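Local coordinates for SAM-dependent methyltransferase (Streptococcus pneumoniae, PDB 3KR9), which probably methylates N1 of adenine 22 in tRNA, taking the methyl group from S-adenosylmethionine, at residues L6-A10 / L33-Q38; V9-S14 / E113-L117; S141-E145 / S178-K184. All blocks are in the same frame, centred on the assembly; numbering follows the deposited sequence.

Contact 1 of 3, residues L6-A10 / L33-Q38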
loop_
_atom_site.group_PDB
_atom_site.type_symbol
_atom_site.label_atom_id
_atom_site.label_comp_id
_atom_site.label_asym_id
_atom_site.label_seq_id
_atom_site.Cartn_x
_atom_site.Cartn_y
_atom_site.Cartn_z
ATOM N N LEU A 6 -7.024 6.463 -3.824
ATOM C CA LEU A 6 -6.540 5.897 -5.091
ATOM C C LEU A 6 -5.964 6.926 -6.047
ATOM O O LEU A 6 -5.077 6.613 -6.829
ATOM C CB LEU A 6 -7.607 5.059 -5.810
ATOM C CG LEU A 6 -7.857 3.733 -5.064
ATOM C CD1 LEU A 6 -8.822 2.745 -5.842
ATOM C CD2 LEU A 6 -6.507 3.044 -4.667
ATOM N N GLU A 7 -6.494 8.139 -6.015
ATOM C CA GLU A 7 -5.898 9.224 -6.796
ATOM C C GLU A 7 -4.428 9.447 -6.372
ATOM O O GLU A 7 -3.566 9.663 -7.198
ATOM C CB GLU A 7 -6.733 10.518 -6.592
ATOM C CG GLU A 7 -6.614 11.543 -7.743
ATOM C CD GLU A 7 -7.444 11.215 -8.972
ATOM O OE1 GLU A 7 -8.716 11.402 -8.985
ATOM O OE2 GLU A 7 -6.825 10.828 -9.976
ATOM N N LEU A 8 -4.167 9.414 -5.071
ATOM C CA LEU A 8 -2.807 9.517 -4.581
ATOM C C LEU A 8 -1.928 8.344 -5.046
ATOM O O LEU A 8 -0.771 8.559 -5.461
ATOM C CB LEU A 8 -2.834 9.638 -3.058
ATOM C CG LEU A 8 -3.022 11.122 -2.709
ATOM C CD1 LEU A 8 -3.906 11.885 -3.687
ATOM C CD2 LEU A 8 -3.441 11.378 -1.244
ATOM N N VAL A 9 -2.474 7.118 -4.990
ATOM C CA VAL A 9 -1.822 5.909 -5.533
ATOM C C VAL A 9 -1.508 6.131 -7.002
ATOM O O VAL A 9 -0.339 5.990 -7.471
ATOM C CB VAL A 9 -2.718 4.631 -5.349
ATOM C CG1 VAL A 9 -2.273 3.474 -6.265
ATOM C CG2 VAL A 9 -2.710 4.171 -3.907
ATOM N N ALA A 10 -2.534 6.609 -7.707
ATOM C CA ALA A 10 -2.453 6.903 -9.139
ATOM C C ALA A 10 -1.290 7.793 -9.485
ATOM O O ALA A 10 -0.781 7.739 -10.610
ATOM C CB ALA A 10 -3.716 7.672 -9.568
ATOM N N LEU A 33 -6.968 5.653 -15.370
ATOM C CA LEU A 33 -5.621 5.821 -15.866
ATOM C C LEU A 33 -5.522 5.692 -17.383
ATOM O O LEU A 33 -4.727 6.435 -18.026
ATOM C CB LEU A 33 -4.617 4.857 -15.156
ATOM C CG LEU A 33 -4.325 5.276 -13.682
ATOM C CD1 LEU A 33 -3.582 4.230 -12.863
ATOM C CD2 LEU A 33 -3.554 6.586 -13.609
ATOM N N VAL A 34 -6.309 4.791 -17.985
ATOM C CA VAL A 34 -6.214 4.637 -19.428
ATOM C C VAL A 34 -6.961 5.805 -20.057
ATOM O O VAL A 34 -6.521 6.377 -21.046
ATOM C CB VAL A 34 -6.821 3.374 -19.966
ATOM C CG1 VAL A 34 -6.867 3.411 -21.506
ATOM C CG2 VAL A 34 -6.041 2.073 -19.462
ATOM N N GLU A 35 -8.078 6.174 -19.453
ATOM C CA GLU A 35 -8.894 7.215 -20.064
ATOM C C GLU A 35 -8.106 8.536 -20.115
ATOM O O GLU A 35 -8.227 9.278 -21.100
ATOM C CB GLU A 35 -10.269 7.341 -19.386
ATOM C CG GLU A 35 -11.151 6.132 -19.693
ATOM C CD GLU A 35 -12.574 6.291 -19.219
ATOM O OE1 GLU A 35 -12.820 7.016 -18.247
ATOM O OE2 GLU A 35 -13.440 5.692 -19.849
ATOM N N ARG A 36 -7.286 8.818 -19.098
ATOM C CA ARG A 36 -6.546 10.094 -19.112
ATOM C C ARG A 36 -5.197 10.054 -19.818
ATOM O O ARG A 36 -4.501 11.038 -19.858
ATOM C CB ARG A 36 -6.425 10.734 -17.714
ATOM C CG ARG A 36 -5.695 9.931 -16.709
ATOM C CD ARG A 36 -6.251 10.278 -15.312
ATOM N NE ARG A 36 -5.207 10.069 -14.328
ATOM C CZ ARG A 36 -5.314 10.236 -13.010
ATOM N NH1 ARG A 36 -4.230 10.013 -12.274
ATOM N NH2 ARG A 36 -6.471 10.609 -12.434
ATOM N N GLY A 37 -4.870 8.932 -20.417
ATOM C CA GLY A 37 -3.709 8.813 -21.297
ATOM C C GLY A 37 -2.480 8.585 -20.460
ATOM O O GLY A 37 -1.348 8.778 -20.931
ATOM N N GLN A 38 -2.672 8.154 -19.215
ATOM C CA GLN A 38 -1.528 8.036 -18.286
ATOM C C GLN A 38 -0.776 6.700 -18.423
ATOM O O GLN A 38 0.444 6.610 -18.216
ATOM C CB GLN A 38 -1.964 8.339 -16.830
ATOM C CG GLN A 38 -0.822 8.193 -15.835
ATOM C CD GLN A 38 -1.152 8.759 -14.492
ATOM O OE1 GLN A 38 -2.084 9.587 -14.336
ATOM N NE2 GLN A 38 -0.437 8.301 -13.485
#

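Contact 2 of 3, residues V9-S14 / E113-L117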
loop_
_atom_site.group_PDB
_atom_site.type_symbol
_atom_site.label_atom_id
_atom_site.label_comp_id
_atom_site.label_asym_id
_atom_site.label_seq_id
_atom_site.Cartn_x
_atom_site.Cartn_y
_atom_site.Cartn_z
ATOM N N VAL A 9 -2.474 7.118 -4.990
ATOM C CA VAL A 9 -1.822 5.909 -5.533
ATOM C C VAL A 9 -1.508 6.131 -7.002
ATOM O O VAL A 9 -0.339 5.990 -7.471
ATOM C CB VAL A 9 -2.718 4.631 -5.349
ATOM C CG1 VAL A 9 -2.273 3.474 -6.265
ATOM C CG2 VAL A 9 -2.710 4.171 -3.907
ATOM N N ALA A 10 -2.534 6.609 -7.707
ATOM C CA ALA A 10 -2.453 6.903 -9.139
ATOM C C ALA A 10 -1.290 7.793 -9.485
ATOM O O ALA A 10 -0.781 7.739 -10.610
ATOM C CB ALA A 10 -3.716 7.672 -9.568
ATOM N N SER A 11 -0.954 8.691 -8.571
ATOM C CA SER A 11 -0.008 9.755 -8.982
ATOM C C SER A 11 1.412 9.192 -9.052
ATOM O O SER A 11 2.325 9.829 -9.640
ATOM C CB SER A 11 -0.047 10.912 -8.033
ATOM O OG SER A 11 0.428 10.524 -6.758
ATOM N N PHE A 12 1.597 8.004 -8.466
ATOM C CA PHE A 12 2.865 7.350 -8.559
ATOM C C PHE A 12 2.946 6.411 -9.734
ATOM O O PHE A 12 4.017 5.877 -10.004
ATOM C CB PHE A 12 3.229 6.660 -7.267
ATOM C CG PHE A 12 3.503 7.603 -6.117
ATOM C CD1 PHE A 12 4.693 8.353 -6.072
ATOM C CD2 PHE A 12 2.589 7.714 -5.067
ATOM C CE1 PHE A 12 4.959 9.184 -4.995
ATOM C CE2 PHE A 12 2.846 8.538 -3.983
ATOM C CZ PHE A 12 4.032 9.274 -3.946
ATOM N N VAL A 13 1.870 6.274 -10.502
ATOM C CA VAL A 13 1.924 5.331 -11.626
ATOM C C VAL A 13 2.565 5.950 -12.820
ATOM O O VAL A 13 1.970 6.836 -13.437
ATOM C CB VAL A 13 0.530 4.765 -12.016
ATOM C CG1 VAL A 13 0.628 3.793 -13.225
ATOM C CG2 VAL A 13 -0.085 4.111 -10.816
ATOM N N SER A 14 3.756 5.442 -13.157
ATOM C CA SER A 14 4.621 6.094 -14.135
ATOM C C SER A 14 3.933 6.161 -15.478
ATOM O O SER A 14 3.262 5.189 -15.925
ATOM C CB SER A 14 5.989 5.366 -14.253
ATOM O OG SER A 14 6.543 5.278 -12.954
ATOM N N GLU A 113 9.211 -2.395 -12.564
ATOM C CA GLU A 113 10.002 -1.237 -12.124
ATOM C C GLU A 113 9.562 -0.785 -10.739
ATOM O O GLU A 113 10.380 -0.410 -9.871
ATOM C CB GLU A 113 9.842 -0.029 -13.097
ATOM C CG GLU A 113 10.125 -0.346 -14.574
ATOM C CD GLU A 113 9.611 0.728 -15.528
ATOM O OE1 GLU A 113 8.934 1.685 -15.103
ATOM O OE2 GLU A 113 9.856 0.595 -16.735
ATOM N N ARG A 114 8.252 -0.817 -10.526
ATOM C CA ARG A 114 7.719 -0.141 -9.376
ATOM C C ARG A 114 6.438 -0.827 -8.799
ATOM O O ARG A 114 5.606 -1.342 -9.551
ATOM C CB ARG A 114 7.447 1.319 -9.777
ATOM C CG ARG A 114 6.818 2.149 -8.660
ATOM C CD ARG A 114 6.601 3.605 -9.173
ATOM N NE ARG A 114 7.857 4.365 -9.146
ATOM C CZ ARG A 114 7.894 5.693 -9.205
ATOM N NH1 ARG A 114 6.757 6.351 -9.337
ATOM N NH2 ARG A 114 9.056 6.357 -9.162
ATOM N N LEU A 115 6.364 -0.866 -7.471
ATOM C CA LEU A 115 5.245 -1.351 -6.720
ATOM C C LEU A 115 4.726 -0.191 -5.935
ATOM O O LEU A 115 5.505 0.512 -5.308
ATOM C CB LEU A 115 5.687 -2.391 -5.711
ATOM C CG LEU A 115 6.016 -3.834 -6.059
ATOM C CD1 LEU A 115 6.460 -4.140 -7.481
ATOM C CD2 LEU A 115 6.956 -4.431 -4.944
ATOM N N ILE A 116 3.403 -0.010 -5.950
ATOM C CA ILE A 116 2.806 1.013 -5.142
ATOM C C ILE A 116 1.852 0.322 -4.193
ATOM O O ILE A 116 0.903 -0.300 -4.614
ATOM C CB ILE A 116 2.052 2.078 -6.038
ATOM C CG1 ILE A 116 2.946 2.535 -7.195
ATOM C CG2 ILE A 116 1.479 3.235 -5.199
ATOM C CD1 ILE A 116 2.221 3.326 -8.274
ATOM N N LEU A 117 2.100 0.481 -2.905
ATOM C CA LEU A 117 1.433 -0.301 -1.918
ATOM C C LEU A 117 0.739 0.586 -0.919
ATOM O O LEU A 117 1.347 1.486 -0.338
ATOM C CB LEU A 117 2.444 -1.205 -1.190
ATOM C CG LEU A 117 3.449 -1.947 -2.077
ATOM C CD1 LEU A 117 4.547 -2.621 -1.185
ATOM C CD2 LEU A 117 2.786 -2.965 -3.013
HETATM O O HOH W 1 7.976 3.006 -12.977
#

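Contact 3 of 3, residues S141-E145 / S178-K184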
loop_
_atom_site.group_PDB
_atom_site.type_symbol
_atom_site.label_atom_id
_atom_site.label_comp_id
_atom_site.label_asym_id
_atom_site.label_seq_id
_atom_site.Cartn_x
_atom_site.Cartn_y
_atom_site.Cartn_z
ATOM N N SER A 141 3.599 8.476 1.048
ATOM C CA SER A 141 2.624 9.514 1.275
ATOM C C SER A 141 1.602 9.080 2.267
ATOM O O SER A 141 1.402 7.924 2.404
ATOM C CB SER A 141 1.970 9.934 -0.017
ATOM O OG SER A 141 2.929 10.244 -0.980
ATOM N N ILE A 142 0.950 10.019 2.937
ATOM C CA ILE A 142 -0.066 9.624 3.917
ATOM C C ILE A 142 -1.254 10.569 3.785
ATOM O O ILE A 142 -1.077 11.771 3.643
ATOM C CB ILE A 142 0.496 9.626 5.364
ATOM C CG1 ILE A 142 -0.545 9.090 6.344
ATOM C CG2 ILE A 142 0.973 11.086 5.774
ATOM C CD1 ILE A 142 0.027 8.673 7.744
ATOM N N LEU A 143 -2.465 10.039 3.796
ATOM C CA LEU A 143 -3.639 10.896 3.683
ATOM C C LEU A 143 -4.659 10.535 4.716
ATOM O O LEU A 143 -4.544 9.500 5.381
ATOM C CB LEU A 143 -4.268 10.801 2.291
ATOM C CG LEU A 143 -4.963 9.471 2.001
ATOM C CD1 LEU A 143 -6.325 9.712 1.406
ATOM C CD2 LEU A 143 -4.115 8.582 1.073
ATOM N N GLU A 144 -5.662 11.392 4.863
ATOM C CA GLU A 144 -6.811 11.088 5.734
ATOM C C GLU A 144 -8.041 11.077 4.856
ATOM O O GLU A 144 -8.131 11.862 3.919
ATOM C CB GLU A 144 -7.002 12.163 6.810
ATOM C CG GLU A 144 -8.140 11.848 7.774
ATOM C CD GLU A 144 -8.289 12.894 8.889
ATOM O OE1 GLU A 144 -7.919 14.075 8.696
ATOM O OE2 GLU A 144 -8.792 12.532 9.970
ATOM N N GLU A 145 -8.993 10.216 5.177
ATOM C CA GLU A 145 -10.170 10.030 4.341
ATOM C C GLU A 145 -11.281 9.564 5.251
ATOM O O GLU A 145 -11.156 8.554 5.923
ATOM C CB GLU A 145 -9.879 9.000 3.237
ATOM C CG GLU A 145 -11.066 8.581 2.348
ATOM C CD GLU A 145 -10.575 7.854 1.058
ATOM O OE1 GLU A 145 -10.492 6.600 1.115
ATOM O OE2 GLU A 145 -10.229 8.527 0.025
ATOM N N SER A 178 4.231 15.496 8.005
ATOM C CA SER A 178 3.087 16.301 7.531
ATOM C C SER A 178 1.968 16.496 8.564
ATOM O O SER A 178 1.874 15.785 9.571
ATOM C CB SER A 178 2.460 15.673 6.275
ATOM O OG SER A 178 1.841 14.457 6.635
ATOM N N PRO A 179 1.060 17.446 8.290
ATOM C CA PRO A 179 0.013 17.608 9.292
ATOM C C PRO A 179 -0.794 16.317 9.478
ATOM O O PRO A 179 -1.289 16.075 10.583
ATOM C CB PRO A 179 -0.875 18.711 8.687
ATOM C CG PRO A 179 0.121 19.588 7.985
ATOM C CD PRO A 179 1.080 18.553 7.322
ATOM N N VAL A 180 -0.944 15.523 8.408
ATOM C CA VAL A 180 -1.731 14.288 8.513
ATOM C C VAL A 180 -0.987 13.238 9.321
ATOM O O VAL A 180 -1.585 12.533 10.139
ATOM C CB VAL A 180 -2.123 13.690 7.123
ATOM C CG1 VAL A 180 -2.620 12.228 7.282
ATOM C CG2 VAL A 180 -3.152 14.565 6.413
ATOM N N PHE A 181 0.323 13.137 9.095
ATOM C CA PHE A 181 1.173 12.287 9.912
ATOM C C PHE A 181 0.997 12.659 11.418
ATOM O O PHE A 181 0.869 11.776 12.281
ATOM C CB PHE A 181 2.629 12.468 9.450
ATOM C CG PHE A 181 3.645 11.665 10.225
ATOM C CD1 PHE A 181 4.070 10.434 9.751
ATOM C CD2 PHE A 181 4.207 12.159 11.397
ATOM C CE1 PHE A 181 5.038 9.667 10.442
ATOM C CE2 PHE A 181 5.182 11.413 12.113
ATOM C CZ PHE A 181 5.602 10.161 11.632
ATOM N N VAL A 182 0.983 13.952 11.743
ATOM C CA VAL A 182 0.829 14.333 13.166
ATOM C C VAL A 182 -0.507 13.859 13.757
ATOM O O VAL A 182 -0.544 13.281 14.847
ATOM C CB VAL A 182 0.971 15.861 13.391
ATOM C CG1 VAL A 182 0.837 16.212 14.890
ATOM C CG2 VAL A 182 2.323 16.394 12.791
ATOM N N GLN A 183 -1.605 14.087 13.029
ATOM C CA GLN A 183 -2.914 13.661 13.497
ATOM C C GLN A 183 -2.948 12.164 13.703
ATOM O O GLN A 183 -3.428 11.681 14.731
ATOM C CB GLN A 183 -4.019 14.079 12.504
ATOM C CG GLN A 183 -4.051 15.579 12.216
ATOM C CD GLN A 183 -4.703 15.897 10.869
ATOM O OE1 GLN A 183 -5.665 15.224 10.467
ATOM N NE2 GLN A 183 -4.171 16.916 10.151
ATOM N N LYS A 184 -2.415 11.400 12.745
ATOM C CA LYS A 184 -2.413 9.953 12.921
ATOM C C LYS A 184 -1.708 9.541 14.190
ATOM O O LYS A 184 -2.270 8.797 14.982
ATOM C CB LYS A 184 -1.828 9.186 11.717
ATOM C CG LYS A 184 -1.686 7.674 12.034
ATOM C CD LYS A 184 -1.096 6.821 10.853
ATOM C CE LYS A 184 -0.662 5.379 11.368
ATOM N NZ LYS A 184 -0.263 4.522 10.181
HETATM O O HOH W 2 -0.021 13.995 4.347
#

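Contact 1 of 3, residues L6-A10 / L33-Q38
A10 and L33 form the packed side of this contact, and E7 and R36 its polar outer side. At A10 and L33 the backbones come nearest, with CA atoms 7.5 Å apart, and A10 CB faces branch CD2 of L33 at 4.2 Å. Both residues are buried. R36 closes over the same methyl, since A10 CB lies 3.6 Å from R36 NH1, placed obliquely to the guanidinium plane. CG of R36 sits between its backbone N and carbonyl carbon (chi1 62°), and the chain then runs extended to NE, which carries the guanidinium across to helix 4-10.

There the edge of the group meets E7. The carboxylate and guanidinium planes are only 15° apart, and NH2 of R36 points almost straight at E7 OE2. At 2.5 Å the distance between NH2 and OE2 is very short, and its exact value is doubtful, although the salt bridge itself is clear. E32 is a second acidic partner of NH2, so this charge is probably well compensated on the exposed side.

Q38 holds the other edge of the guanidinium in place. Its OE1 accepts from R36 NE at 3.2 Å and from R36 NH1 at 3.0 Å, both reaching it from one face of the amide plane. NE2 of Q38 donates to A10 O at 2.9 Å and is also bonded to V13 O, so the amide joins the A10 carbonyl to the arginine. R36 and Q38 flank G37, whose positive phi of 83° belongs to the Schellman motif closing helix 28-35. That helix links neighbouring parallel strands 17-22 and 39-46, a beta-alpha-beta crossover of the class I Rossmann-like methyltransferase fold.

Contact 2 of 3, residues V9-S14 / E113-L117
I116 presses into the turn A10 to V13, where V9, F12 and V13 meet its branched side chain. CB points from strand 114-119 toward the turn and carries two arms. Branch CG2 meets V9 CG1 at 3.9 Å, the two side chains crossing at a slant. The other arm starts with CG1, 4.1 Å from F12 CB. It lies anti to the carbonyl carbon (chi1 -48°), and with chi2 extended its end CD1 reaches the turn. CD1 is 3.6 Å from F12 CB and lies against the F12 carbonyl carbon. CD1 also meets V13 CG2 at 3.5 Å, in a nearly perpendicular crossing of the two side chains. The turn is type I, and both F12 and V13 touch this methyl.

R114, two residues earlier on the strand, also points toward the turn and supplies the polar half. Its chain is straight as far as CD and bends at chi3 (-79°), which turns the guanidinium to bring NH1 to F12 O. That bond is 2.9 Å from R114 NH1 to F12 O and somewhat bent, with an N-H...O angle of 146°; the nitrogen lies in the carbonyl plane on a lone pair and the oxygen close to the guanidinium plane. S14 OG lies over one face of the group, 3.6 Å above it and offset toward the rim. A water joins S14 OG to E113 OE1, adding a second polar link between the segments.

R114 NE forms a salt bridge with E156 on the adjoining strand 148-157. The arginine thus gives the turn's carbonyl a charged donor, so that hydrophobic packing and a polar link whose charge is probably compensated by E156 together join the turn to the sheet.

Contact 3 of 3, residues S141-E145 / S178-K184
Strand 141-145 and helix 179-184 pass with their axes 7.7 Å apart at closest and their directions 66° apart, and the nearest CA atoms are those of L143 and V180, 6.2 Å from each other. All three outer carbons of I142 touch the helix segment. CG1 meets V180 CG1 at 3.9 Å, I142 CD1 comes to 3.8 Å from K184 CD where the two chains cross at a slant, and CG2 comes to 3.6 Å from S178 OG. V180 CG1, anti to its own backbone N (chi1 165°), also rests on the strand backbone at the L143 carbonyl carbon.

S178 occupies the N-cap: its OG accepts from F181 N at 3.2 Å in a nearly straight bond (169°). The same OG is linked through a water to I142 O, tying the helix start to the strand. Two residues on along the strand, E144 OE1 and Q183 OE1 lie 3.1 Å apart as two acceptors, without a bond between them. K184 NZ passes beyond the contact to salt bridges with E151 and E123. The arrangement is a capped helix docked on the outermost strand of a Rossmann-like sheet, where helix 179-198, the first of two long C-terminal helices, begins.

In the fold
From the N terminus, the chain leaves helix 4-10 and returns at residues 33-38 in contact 1, closing a short loop that holds strand 17-22 and most of helix 28-35. Contact 2 starts from the same helix, shares V9 and A10, and closes a far longer loop at strand 114-119, so residues 33-38 lie within its span. Q38 NE2 bonds V13 O and directly joins the two contacts. Contact 3 follows in series, bringing helix 179-198 back to edge strand 135-145. F12 packs on S141 and L8 on L143, so helix 4-10 and its turn connect the first crossover, the central sheet and the strand on which helix 179-198 docks.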